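Local coordinates for leucine aminopeptidase 1 (Caenorhabditis elegans, PDB 2HC9), which releases N-terminal amino acids, preferably leucine, from peptides as a zinc-dependent M17 aminopeptidase and probably serves as a digestive enzyme, at the interface of chains A and B. Coordinates in Å, arbitrary orientation; residue numbers count along the deposited sequence, not the author numbering. Chains: chain A/B, Leucine aminopeptidase 1.

The interface of chains A and B. Residues chain A 404, 410, 429-432; chain B 368, 371-374.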
ATOM      1  N   LEU A 404      13.784 -18.463  21.291  1.00 16.32           N
ATOM      2  CA  LEU A 404      15.124 -19.019  21.045  1.00 19.09           C
ATOM      3  C   LEU A 404      16.212 -18.064  21.485  1.00 16.88           C
ATOM      4  O   LEU A 404      16.143 -16.845  21.214  1.00 19.18           O
ATOM      5  CB  LEU A 404      15.347 -19.298  19.548  1.00 20.62           C
ATOM      6  CG  LEU A 404      14.674 -20.517  18.924  1.00 18.75           C
ATOM      7  CD1 LEU A 404      14.802 -20.439  17.380  1.00 16.70           C
ATOM      8  CD2 LEU A 404      15.298 -21.797  19.485  1.00 20.28           C
ATOM      9  N   PHE A 410      21.935 -15.452  15.232  1.00 18.79           N
ATOM     10  CA  PHE A 410      21.023 -14.349  14.908  1.00 17.08           C
ATOM     11  C   PHE A 410      21.614 -12.945  15.033  1.00 18.80           C
ATOM     12  O   PHE A 410      21.089 -12.007  14.455  1.00 19.55           O
ATOM     13  CB  PHE A 410      19.740 -14.425  15.757  1.00 17.79           C
ATOM     14  CG  PHE A 410      18.989 -15.736  15.655  1.00 17.54           C
ATOM     15  CD1 PHE A 410      18.964 -16.475  14.462  1.00 16.76           C
ATOM     16  CD2 PHE A 410      18.239 -16.185  16.747  1.00 15.66           C
ATOM     17  CE1 PHE A 410      18.243 -17.673  14.364  1.00 17.94           C
ATOM     18  CE2 PHE A 410      17.487 -17.389  16.677  1.00 20.17           C
ATOM     19  CZ  PHE A 410      17.485 -18.136  15.473  1.00 18.91           C
ATOM     20  N   MET A 429      15.586 -11.375   7.893  1.00 25.14           N
ATOM     21  CA  MET A 429      16.584 -11.712   8.875  1.00 21.38           C
ATOM     22  C   MET A 429      16.487 -13.197   9.245  1.00 22.32           C
ATOM     23  O   MET A 429      15.445 -13.819   9.033  1.00 20.36           O
ATOM     24  CB  MET A 429      16.456 -10.767  10.076  1.00 25.81           C
ATOM     25  CG  MET A 429      15.254 -10.953  10.958  1.00 28.26           C
ATOM     26  SD  MET A 429      15.048  -9.505  12.088  1.00 27.94           S
ATOM     27  CE  MET A 429      14.028  -8.534  11.026  1.00 20.03           C
ATOM     28  N   ASP A 430      17.554 -13.753   9.805  1.00 15.32           N
ATOM     29  CA  ASP A 430      17.531 -15.174  10.166  1.00 15.15           C
ATOM     30  C   ASP A 430      16.798 -15.435  11.477  1.00 19.03           C
ATOM     31  O   ASP A 430      16.231 -16.487  11.640  1.00 18.17           O
ATOM     32  CB  ASP A 430      18.940 -15.719  10.277  1.00 17.74           C
ATOM     33  CG  ASP A 430      19.567 -16.004   8.915  1.00 24.44           C
ATOM     34  OD1 ASP A 430      18.834 -16.099   7.912  1.00 21.82           O
ATOM     35  OD2 ASP A 430      20.801 -16.139   8.868  1.00 23.94           O
ATOM     36  N   GLY A 431      16.862 -14.499  12.422  1.00 19.65           N
ATOM     37  CA  GLY A 431      16.192 -14.702  13.719  1.00 14.38           C
ATOM     38  C   GLY A 431      14.725 -14.310  13.721  1.00 16.40           C
ATOM     39  O   GLY A 431      14.284 -13.502  12.888  1.00 17.67           O
ATOM     40  N   PRO A 432      13.965 -14.821  14.696  1.00 17.63           N
ATOM     41  CA  PRO A 432      12.634 -14.209  14.938  1.00 18.22           C
ATOM     42  C   PRO A 432      12.884 -12.719  15.276  1.00 15.87           C
ATOM     43  O   PRO A 432      13.783 -12.434  16.062  1.00 15.63           O
ATOM     44  CB  PRO A 432      12.126 -14.941  16.201  1.00 19.87           C
ATOM     45  CG  PRO A 432      13.049 -16.112  16.429  1.00 20.53           C
ATOM     46  CD  PRO A 432      14.319 -15.880  15.671  1.00 17.09           C
TER
ATOM     47  N   ALA B 368       8.624 -17.850  10.240  1.00 14.09           N
ATOM     48  CA  ALA B 368       9.914 -17.153  10.397  1.00 15.92           C
ATOM     49  C   ALA B 368       9.885 -16.147  11.570  1.00 18.49           C
ATOM     50  O   ALA B 368      10.921 -15.867  12.188  1.00 17.76           O
ATOM     51  CB  ALA B 368      10.287 -16.441   9.105  1.00 18.36           C
ATOM     52  N   SER B 371      10.136 -18.847  14.808  1.00 17.46           N
ATOM     53  CA  SER B 371      11.340 -19.658  15.013  1.00 17.99           C
ATOM     54  C   SER B 371      12.514 -19.244  14.130  1.00 17.75           C
ATOM     55  O   SER B 371      13.573 -19.869  14.181  1.00 18.30           O
ATOM     56  CB  SER B 371      11.024 -21.153  14.812  1.00 17.03           C
ATOM     57  OG  SER B 371      10.650 -21.448  13.468  1.00 19.26           O
ATOM     58  N   GLY B 372      12.343 -18.186  13.334  1.00 14.08           N
ATOM     59  CA  GLY B 372      13.431 -17.736  12.464  1.00 15.47           C
ATOM     60  C   GLY B 372      13.586 -18.644  11.244  1.00 17.75           C
ATOM     61  O   GLY B 372      12.690 -19.439  10.930  1.00 17.25           O
ATOM     62  N   ARG B 373      14.719 -18.531  10.559  1.00 16.23           N
ATOM     63  CA  ARG B 373      14.850 -19.154   9.229  1.00 16.04           C
ATOM     64  C   ARG B 373      15.603 -20.479   9.230  1.00 18.48           C
ATOM     65  O   ARG B 373      15.635 -21.169   8.213  1.00 18.04           O
ATOM     66  CB  ARG B 373      15.462 -18.175   8.218  1.00 14.65           C
ATOM     67  CG  ARG B 373      14.599 -16.926   8.041  1.00 19.86           C
ATOM     68  CD  ARG B 373      14.997 -16.079   6.854  1.00 21.65           C
ATOM     69  NE  ARG B 373      14.024 -14.986   6.716  1.00 34.31           N
ATOM     70  CZ  ARG B 373      12.766 -15.117   6.269  1.00 43.03           C
ATOM     71  NH1 ARG B 373      12.292 -16.287   5.849  1.00 42.78           N
ATOM     72  NH2 ARG B 373      11.967 -14.063   6.222  1.00 43.11           N
ATOM     73  N   LEU B 374      16.201 -20.832  10.367  1.00 16.30           N
ATOM     74  CA  LEU B 374      16.985 -22.068  10.489  1.00 18.37           C
ATOM     75  C   LEU B 374      16.244 -23.168  11.251  1.00 21.30           C
ATOM     76  O   LEU B 374      16.577 -24.344  11.121  1.00 20.66           O
ATOM     77  CB  LEU B 374      18.312 -21.776  11.206  1.00 18.75           C
ATOM     78  CG  LEU B 374      19.470 -21.240  10.373  1.00 26.63           C
ATOM     79  CD1 LEU B 374      19.165 -19.891   9.766  1.00 29.49           C
ATOM     80  CD2 LEU B 374      20.717 -21.172  11.238  1.00 21.30           C
TER
HETATM   81  O   HOH W   1      12.812 -14.177  10.623  1.00 24.62           O
HETATM   82  O   HOH W   2      12.734 -12.168   8.508  1.00 34.04           O
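B:Arg373 meets A:Asp430 backbone to backbone: its amide N donates to the carbonyl O of A:Asp430 over 2.8 Å, with 152° at the hydrogen. The two side chains do not form a salt bridge. They cross at about a right angle, the carboxylate and guanidinium planes stand 68° apart, and OD1 of A:Asp430 remains 5.1 Å from NE of B:Arg373, so any attraction between the charges is likely to be long-range. Instead, with CG anti to the carbonyl carbon (chi1 -61°) and the chain extended from CG to NE, the aliphatic stem of the arginine passes the carbonyl O of A:Met429; the N-H of NE is turned away from that oxygen, and the proximity is not a hydrogen bond. The tip acts through water: NH2 of B:Arg373 lies 3.1 Å from water 2, which also pairs with the backbone N of A:Met429 at 3.0 Å. Water 2 contacts water 1, and water 1 joins the carbonyl oxygens of A:Met429 and A:Gly431 to O of B:Ala368. An alanine in place of B:Arg373 would probably leave water 2 without its guanidinium partner and open a gap beside the A:Met429 carbonyl.

At one end of the patch, CD1 of B:Leu374 touches CG of the A:Asp430 carboxylate at 4.0 Å. At another, CD of A:Pro432 packs on CA of B:Gly372 at 3.8 Å, and A:Leu404 reaches in with CD1 toward O of B:Ser371. Behind these contacts, CB of B:Ala368 sits over one guanidinium face, toward its rim, while A:Gly431 CA lies over one face of the A:Phe410 ring, 3.4 Å above its plane and displaced toward the rim, which supports the loop.

In the fold, the A:Met429–A:Pro432 loop immediately precedes helix 433-442 and meets the end of helix 367-371 and the following loop of chain B. This patch, repeated by two-fold symmetry within the deposited hexamer, is centred about 13 Å from A:Arg338, a predicted active-site residue.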